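Local coordinates for protein putative aminotransferase (Actinomadura melliaura, PDB 4ZWV) that probably acts as a pyridoxal phosphate-dependent sugar aminotransferase in the biosynthesis of the aminopentose of the indolocarbazole AT2433, at residues A[100-105]-A[335-340]. Sequence-based numbering, arbitrary orientation.
Sequences WVDVDP and TSLPGL
Thr335 lays its methyl CG2 against Trp100, 3.8 Å from Trp100 CB and near the plane of the indole, at its edge. Leu337 CD1 approaches Trp100 CB at 4.0 Å, while CD2 of Leu337 lies 3.7 Å from Asp102 N. Leu337 is the N-cap residue of helix 338-344; the carboxylate of Asp102, distant in sequence, accepts from two N-H groups of the helix's first turn. Asp102 belongs to the loop that leaves strand 97-100. Within this chain that strand is at one edge of the seven-stranded mixed sheet, the large-domain sheet of fold type I pyridoxal phosphate enzymes. The contact thus ties that sheet edge to the start of a later helix. The ring of Pro338 packs by CD at 3.3 Å from Asp102 OD2. Gly339 N donates to Asp102 OD2, and Leu340 N to Asp102 OD1, each at 2.8 Å. Each oxygen takes its helix N-H on the syn side, and the two bonds fix the rotation of the carboxylate. CG of Asp102, anti to the backbone N (chi1 -151°), is carried toward the helix start. Val103 N gives OD1 a second donor, on the anti side and 32° out of the carboxylate plane. An alanine in place of Asp102 would probably leave the N-H groups of Gly339 and Leu340 without their acceptors and the helix start less firmly tied to the loop. Beyond this grip, Leu340 CD1 touches Val103 CG2 at 4.1 Å.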
ATOM      1  N   TRP A 100      -1.166  -3.313 -25.319  1.00 10.51           N
ATOM      2  CA  TRP A 100      -1.069  -1.870 -25.486  1.00  9.60           C
ATOM      3  C   TRP A 100      -2.047  -1.343 -26.521  1.00 10.39           C
ATOM      4  O   TRP A 100      -2.207  -1.928 -27.590  1.00 12.97           O
ATOM      5  CB  TRP A 100       0.342  -1.442 -25.906  1.00 10.48           C
ATOM      6  CG  TRP A 100       1.429  -1.754 -24.934  1.00 12.20           C
ATOM      7  CD1 TRP A 100       2.544  -2.503 -25.175  1.00 12.15           C
ATOM      8  CD2 TRP A 100       1.534  -1.301 -23.573  1.00  9.84           C
ATOM      9  NE1 TRP A 100       3.325  -2.568 -24.047  1.00 12.49           N
ATOM     10  CE2 TRP A 100       2.738  -1.828 -23.053  1.00 12.35           C
ATOM     11  CE3 TRP A 100       0.729  -0.506 -22.745  1.00 11.03           C
ATOM     12  CZ2 TRP A 100       3.157  -1.586 -21.739  1.00 12.16           C
ATOM     13  CZ3 TRP A 100       1.145  -0.265 -21.440  1.00 12.35           C
ATOM     14  CH2 TRP A 100       2.344  -0.804 -20.953  1.00 12.51           C
ATOM     15  N   VAL A 101      -2.672  -0.222 -26.183  1.00 10.95           N
ATOM     16  CA  VAL A 101      -3.527   0.521 -27.099  1.00 12.02           C
ATOM     17  C   VAL A 101      -2.827   1.829 -27.449  1.00 10.05           C
ATOM     18  O   VAL A 101      -2.183   2.456 -26.593  1.00 12.47           O
ATOM     19  CB  VAL A 101      -4.911   0.802 -26.477  1.00 11.54           C
ATOM     20  CG1 VAL A 101      -5.849   1.491 -27.482  1.00 11.36           C
ATOM     21  CG2 VAL A 101      -5.535  -0.506 -25.993  1.00 13.07           C
ATOM     22  N   ASP A 102      -2.951   2.224 -28.711  1.00 11.00           N
ATOM     23  CA  ASP A 102      -2.292   3.416 -29.216  1.00 12.73           C
ATOM     24  C   ASP A 102      -2.914   4.672 -28.631  1.00 12.66           C
ATOM     25  O   ASP A 102      -3.949   4.632 -27.955  1.00 13.07           O
ATOM     26  CB  ASP A 102      -2.376   3.443 -30.742  1.00 12.13           C
ATOM     27  CG  ASP A 102      -1.206   4.165 -31.401  1.00 14.17           C
ATOM     28  OD1 ASP A 102      -0.449   4.882 -30.709  1.00 13.98           O
ATOM     29  OD2 ASP A 102      -1.056   3.986 -32.626  1.00 15.92           O
ATOM     30  N   VAL A 103      -2.256   5.790 -28.908  1.00 12.19           N
ATOM     31  CA  VAL A 103      -2.651   7.104 -28.442  1.00 14.43           C
ATOM     32  C   VAL A 103      -3.152   7.958 -29.609  1.00 14.08           C
ATOM     33  O   VAL A 103      -2.569   7.934 -30.695  1.00 16.32           O
ATOM     34  CB  VAL A 103      -1.459   7.797 -27.752  1.00 13.56           C
ATOM     35  CG1 VAL A 103      -1.774   9.228 -27.408  1.00 17.61           C
ATOM     36  CG2 VAL A 103      -1.044   7.019 -26.498  1.00 13.93           C
ATOM     37  N   ASP A 104      -4.235   8.702 -29.385  1.00 12.91           N
ATOM     38  CA  ASP A 104      -4.717   9.678 -30.356  1.00 14.36           C
ATOM     39  C   ASP A 104      -3.796  10.901 -30.320  1.00 14.46           C
ATOM     40  O   ASP A 104      -3.724  11.579 -29.302  1.00 14.16           O
ATOM     41  CB  ASP A 104      -6.164  10.073 -30.032  1.00 16.23           C
ATOM     42  CG  ASP A 104      -6.744  11.080 -31.021  1.00 24.17           C
ATOM     43  OD1 ASP A 104      -6.035  11.500 -31.956  1.00 22.59           O
ATOM     44  OD2 ASP A 104      -7.920  11.460 -30.849  1.00 31.54           O
ATOM     45  N   PRO A 105      -3.088  11.182 -31.429  1.00 15.67           N
ATOM     46  CA  PRO A 105      -2.160  12.320 -31.439  1.00 17.73           C
ATOM     47  C   PRO A 105      -2.833  13.658 -31.142  1.00 17.29           C
ATOM     48  O   PRO A 105      -2.164  14.579 -30.667  1.00 20.86           O
ATOM     49  CB  PRO A 105      -1.606  12.316 -32.870  1.00 19.06           C
ATOM     50  CG  PRO A 105      -1.802  10.924 -33.354  1.00 24.45           C
ATOM     51  CD  PRO A 105      -3.058  10.431 -32.694  1.00 15.54           C
ATOM     52  N   THR A 335       4.555  -3.632 -29.029  1.00 15.25           N
ATOM     53  CA  THR A 335       3.735  -3.649 -30.225  1.00 14.79           C
ATOM     54  C   THR A 335       3.929  -2.333 -30.966  1.00 14.87           C
ATOM     55  O   THR A 335       4.494  -1.384 -30.423  1.00 19.18           O
ATOM     56  CB  THR A 335       2.250  -3.861 -29.882  1.00 17.20           C
ATOM     57  OG1 THR A 335       1.511  -4.166 -31.065  1.00 26.40           O
ATOM     58  CG2 THR A 335       1.678  -2.627 -29.249  1.00 17.79           C
ATOM     59  N   SER A 336       3.473  -2.275 -32.209  1.00 15.25           N
ATOM     60  CA  SER A 336       3.635  -1.053 -32.989  1.00 18.86           C
ATOM     61  C   SER A 336       2.544  -0.048 -32.645  1.00 14.62           C
ATOM     62  O   SER A 336       1.367  -0.341 -32.790  1.00 17.28           O
ATOM     63  CB  SER A 336       3.620  -1.360 -34.478  1.00 18.89           C
ATOM     64  OG  SER A 336       3.665  -0.156 -35.230  1.00 24.11           O
ATOM     65  N   LEU A 337       2.949   1.134 -32.194  1.00 14.21           N
ATOM     66  CA  LEU A 337       2.005   2.184 -31.832  1.00 13.19           C
ATOM     67  C   LEU A 337       2.354   3.456 -32.597  1.00 12.96           C
ATOM     68  O   LEU A 337       2.958   4.372 -32.046  1.00 14.35           O
ATOM     69  CB  LEU A 337       2.031   2.442 -30.321  1.00 12.59           C
ATOM     70  CG  LEU A 337       1.745   1.228 -29.438  1.00 11.45           C
ATOM     71  CD1 LEU A 337       1.977   1.564 -27.964  1.00 13.33           C
ATOM     72  CD2 LEU A 337       0.324   0.733 -29.647  1.00 12.28           C
ATOM     73  N   PRO A 338       1.977   3.511 -33.879  1.00 14.61           N
ATOM     74  CA  PRO A 338       2.404   4.607 -34.751  1.00 14.37           C
ATOM     75  C   PRO A 338       1.827   5.962 -34.324  1.00 14.79           C
ATOM     76  O   PRO A 338       2.478   6.985 -34.555  1.00 16.69           O
ATOM     77  CB  PRO A 338       1.875   4.191 -36.128  1.00 18.44           C
ATOM     78  CG  PRO A 338       0.762   3.253 -35.844  1.00 17.14           C
ATOM     79  CD  PRO A 338       1.152   2.520 -34.586  1.00 14.05           C
ATOM     80  N   GLY A 339       0.645   5.970 -33.713  1.00 13.25           N
ATOM     81  CA  GLY A 339       0.067   7.216 -33.226  1.00 13.47           C
ATOM     82  C   GLY A 339       0.949   7.831 -32.151  1.00 13.13           C
ATOM     83  O   GLY A 339       1.340   8.994 -32.227  1.00 14.87           O
ATOM     84  N   LEU A 340       1.280   7.030 -31.146  1.00 12.29           N
ATOM     85  CA  LEU A 340       2.168   7.497 -30.089  1.00 12.07           C
ATOM     86  C   LEU A 340       3.544   7.862 -30.650  1.00 14.86           C
ATOM     87  O   LEU A 340       4.121   8.879 -30.267  1.00 14.69           O
ATOM     88  CB  LEU A 340       2.292   6.438 -28.993  1.00 11.88           C
ATOM     89  CG  LEU A 340       3.195   6.779 -27.806  1.00 12.62           C
ATOM     90  CD1 LEU A 340       2.831   8.158 -27.246  1.00 12.88           C
ATOM     91  CD2 LEU A 340       3.076   5.703 -26.728  1.00 14.26           C
TER